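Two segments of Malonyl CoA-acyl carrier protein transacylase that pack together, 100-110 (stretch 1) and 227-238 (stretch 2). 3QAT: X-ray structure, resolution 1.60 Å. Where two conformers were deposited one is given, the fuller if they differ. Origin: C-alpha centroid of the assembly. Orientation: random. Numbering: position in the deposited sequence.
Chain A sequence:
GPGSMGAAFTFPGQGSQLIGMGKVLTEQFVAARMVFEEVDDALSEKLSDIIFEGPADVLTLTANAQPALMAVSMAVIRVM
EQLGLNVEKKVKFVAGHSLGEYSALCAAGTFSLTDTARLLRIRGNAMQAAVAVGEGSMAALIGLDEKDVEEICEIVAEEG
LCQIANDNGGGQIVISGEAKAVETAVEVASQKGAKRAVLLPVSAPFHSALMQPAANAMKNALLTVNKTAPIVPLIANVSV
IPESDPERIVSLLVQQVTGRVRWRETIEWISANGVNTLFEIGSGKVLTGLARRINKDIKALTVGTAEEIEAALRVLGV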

# COMPACT_ATOMS: atom_id res chain seq x y z
N GLY A 100 -0.05 -1.62 -2.20
CA GLY A 100 -1.47 -1.95 -2.28
C GLY A 100 -2.15 -1.51 -3.59
O GLY A 100 -3.20 -2.03 -3.92
N GLU A 101 -1.55 -0.55 -4.32
CA GLU A 101 -2.11 -0.19 -5.64
C GLU A 101 -2.05 -1.40 -6.59
O GLU A 101 -2.96 -1.59 -7.41
N TYR A 102 -1.00 -2.22 -6.47
CA TYR A 102 -0.86 -3.41 -7.28
C TYR A 102 -1.86 -4.47 -6.89
O TYR A 102 -2.47 -5.10 -7.75
N SER A 103 -2.06 -4.65 -5.58
CA SER A 103 -3.12 -5.56 -5.12
C SER A 103 -4.49 -5.14 -5.65
O SER A 103 -5.26 -5.97 -6.11
N ALA A 104 -4.75 -3.84 -5.59
CA ALA A 104 -6.02 -3.26 -6.07
C ALA A 104 -6.20 -3.52 -7.57
O ALA A 104 -7.28 -3.93 -8.02
N LEU A 105 -5.14 -3.31 -8.34
CA LEU A 105 -5.20 -3.53 -9.78
C LEU A 105 -5.37 -5.01 -10.12
O LEU A 105 -6.08 -5.34 -11.05
N CYS A 106 -4.73 -5.91 -9.36
CA CYS A 106 -4.95 -7.32 -9.59
C CYS A 106 -6.42 -7.69 -9.29
O CYS A 106 -7.06 -8.44 -10.04
N ALA A 107 -6.95 -7.15 -8.20
CA ALA A 107 -8.34 -7.45 -7.81
C ALA A 107 -9.31 -6.93 -8.87
O ALA A 107 -10.37 -7.52 -9.09
N ALA A 108 -8.92 -5.84 -9.52
CA ALA A 108 -9.76 -5.23 -10.57
C ALA A 108 -9.44 -5.80 -11.97
O ALA A 108 -9.98 -5.32 -12.99
N GLY A 109 -8.61 -6.84 -12.03
CA GLY A 109 -8.31 -7.55 -13.27
C GLY A 109 -7.30 -6.94 -14.23
O GLY A 109 -7.17 -7.42 -15.35
N THR A 110 -6.59 -5.90 -13.80
CA THR A 110 -5.65 -5.20 -14.70
C THR A 110 -4.41 -6.03 -14.99
O THR A 110 -3.91 -6.01 -16.12
N LYS A 227 -1.59 -5.93 -19.74
CA LYS A 227 -2.47 -5.14 -18.89
C LYS A 227 -3.81 -4.86 -19.58
O LYS A 227 -3.90 -4.81 -20.83
N THR A 228 -4.83 -4.73 -18.74
CA THR A 228 -6.18 -4.39 -19.16
C THR A 228 -6.72 -3.27 -18.26
O THR A 228 -6.32 -3.16 -17.10
N ALA A 229 -7.63 -2.46 -18.79
CA ALA A 229 -8.30 -1.43 -17.97
C ALA A 229 -8.96 -2.11 -16.77
O ALA A 229 -9.60 -3.16 -16.92
N PRO A 230 -8.81 -1.53 -15.57
CA PRO A 230 -9.47 -2.15 -14.41
C PRO A 230 -11.00 -2.10 -14.53
O PRO A 230 -11.55 -1.16 -15.13
N ILE A 231 -11.67 -3.10 -13.98
CA ILE A 231 -13.13 -3.22 -14.12
C ILE A 231 -13.91 -2.18 -13.29
O ILE A 231 -15.08 -1.87 -13.59
N VAL A 232 -13.26 -1.66 -12.24
CA VAL A 232 -13.72 -0.47 -11.52
C VAL A 232 -12.51 0.44 -11.35
O VAL A 232 -11.39 -0.06 -11.38
N PRO A 233 -12.71 1.77 -11.21
CA PRO A 233 -11.55 2.65 -11.25
C PRO A 233 -10.65 2.54 -10.03
O PRO A 233 -11.12 2.26 -8.93
N LEU A 234 -9.37 2.78 -10.28
CA LEU A 234 -8.40 2.92 -9.21
C LEU A 234 -8.27 4.38 -8.77
O LEU A 234 -8.02 5.27 -9.61
N ILE A 235 -8.39 4.65 -7.46
CA ILE A 235 -8.12 6.01 -7.00
C ILE A 235 -6.61 6.07 -6.70
O ILE A 235 -6.16 5.63 -5.65
N ALA A 236 -5.84 6.58 -7.65
CA ALA A 236 -4.38 6.48 -7.61
C ALA A 236 -3.77 7.34 -6.52
O ALA A 236 -4.22 8.45 -6.26
N ASN A 237 -2.70 6.83 -5.91
CA ASN A 237 -2.00 7.54 -4.85
C ASN A 237 -1.49 8.93 -5.28
O ASN A 237 -1.40 9.83 -4.44
N VAL A 238 -1.16 9.10 -6.57
CA VAL A 238 -0.52 10.31 -7.08
C VAL A 238 -1.57 11.35 -7.49
O VAL A 238 -1.37 12.55 -7.29

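A buried helix and the turn after it pack against a largely extended segment through a small apolar centre, with hydrogen bonds at both ends. There, Leu234 points toward the helix (chi1 t, chi2 p) and spreads its two methyls: CD1 lies 3.8 Å from Ala104 CB, and CD2 lies 4.0 Å from CD2 of Leu105. The small methyl of Ala104 permits this close approach. Leu105 starts sideways, but its m,t rotamer brings the tip inward, where CD2 meets Pro230 CB at 4.3 Å. Ala108, just past the helix, sets its CB 3.7 Å from Pro230 CB, while its O accepts a hydrogen bond from Ile231 N (3.0 Å). The proline ring offers both residues an apolar surface; its N, 3.1 Å from Thr110 OG1, has no hydrogen to give.

At one end Glu101 reaches across in an m,t rotamer, long enough for OE2 to accept from the backbone Asn237 N at 2.7 Å. Water 1 lies within hydrogen-bonding distance of OE2 and Ile235 O, and water 2 links Glu101 OE1 to Val238 N, so the buried carboxylate has polar partners at both oxygens. At the other end Thr110 (chi1 m) has a hydroxyl, OG1, that can donate to Thr228 O (2.8 Å), and Thr228 N bonds back to Thr110 O (3.1 Å). Water 3 bridges Ala108 O and Ala229 O.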

# COMPACT_ATOMS: atom_id res chain seq x y z
CB GLU A 101 -1.35 0.98 -6.26
CG GLU A 101 -1.33 2.23 -5.41
CD GLU A 101 -1.25 3.50 -6.26
OE1 GLU A 101 -0.15 3.84 -6.82
OE2 GLU A 101 -2.28 4.16 -6.36
CB TYR A 102 0.58 -3.97 -7.25
CG TYR A 102 1.60 -3.00 -7.80
CD1 TYR A 102 2.08 -3.14 -9.12
CD2 TYR A 102 2.03 -1.91 -7.05
CE1 TYR A 102 2.98 -2.22 -9.67
CE2 TYR A 102 2.96 -0.98 -7.59
CZ TYR A 102 3.41 -1.15 -8.90
OH TYR A 102 4.30 -0.25 -9.45
CB SER A 103 -3.17 -5.59 -3.60
OG SER A 103 -1.86 -5.82 -3.09
CB ALA A 104 -6.02 -1.79 -5.77
CB LEU A 105 -4.00 -2.89 -10.49
CG LEU A 105 -3.99 -1.35 -10.51
CD1 LEU A 105 -2.64 -0.79 -10.94
CD2 LEU A 105 -5.12 -0.80 -11.44
CB CYS A 106 -3.95 -8.13 -8.74
SG CYS A 106 -4.03 -9.93 -9.06
CB ALA A 107 -8.65 -6.83 -6.47
CB ALA A 108 -9.61 -3.70 -10.52
CB THR A 110 -5.26 -3.82 -14.10
OG1 THR A 110 -6.37 -2.93 -14.28
CG2 THR A 110 -4.01 -3.17 -14.76
CB LYS A 227 -1.80 -3.84 -18.44
CG LYS A 227 -1.53 -2.84 -19.54
CD LYS A 227 -0.60 -1.75 -19.07
CE LYS A 227 -0.43 -0.68 -20.15
NZ LYS A 227 0.24 -1.19 -21.41
CB THR A 228 -7.14 -5.59 -19.04
OG1 THR A 228 -6.44 -6.82 -19.35
CG2 THR A 228 -8.30 -5.42 -20.01
CB ALA A 229 -9.37 -0.66 -18.81
CB PRO A 230 -9.00 -1.29 -13.23
CG PRO A 230 -8.75 0.07 -13.84
CD PRO A 230 -8.14 -0.26 -15.22
CB ILE A 231 -13.63 -4.64 -13.78
CG1 ILE A 231 -13.35 -4.95 -12.30
CG2 ILE A 231 -13.04 -5.67 -14.76
CD1 ILE A 231 -14.14 -6.03 -11.73
CB VAL A 232 -14.42 -0.79 -10.17
CG1 VAL A 232 -15.55 -1.80 -10.36
CG2 VAL A 232 -13.44 -1.28 -9.12
CB PRO A 233 -12.16 4.06 -11.28
CG PRO A 233 -13.57 3.88 -11.76
CD PRO A 233 -13.99 2.54 -11.22
CB LEU A 234 -7.05 2.44 -9.74
CG LEU A 234 -5.88 2.60 -8.76
CD1 LEU A 234 -5.89 1.49 -7.70
CD2 LEU A 234 -4.53 2.67 -9.50
CB ILE A 235 -8.93 6.39 -5.74
CG1 ILE A 235 -10.41 6.01 -5.89
CG2 ILE A 235 -8.75 7.90 -5.42
CD1 ILE A 235 -11.10 6.57 -7.17
CB ALA A 236 -3.75 6.83 -8.97
CB ASN A 237 -0.74 6.76 -4.39
CG ASN A 237 -1.01 5.49 -3.60
OD1 ASN A 237 -0.06 4.77 -3.33
ND2 ASN A 237 -2.24 5.25 -3.15
CB VAL A 238 0.43 9.97 -8.28
CG1 VAL A 238 0.85 11.21 -9.09
CG2 VAL A 238 1.66 9.25 -7.73
O HOH W 1 -4.56 3.41 -5.10
O HOH W 2 -0.33 6.43 -8.12
O HOH W 3 -9.82 -5.65 -15.84
O HOH W 4 -4.29 -8.12 -18.33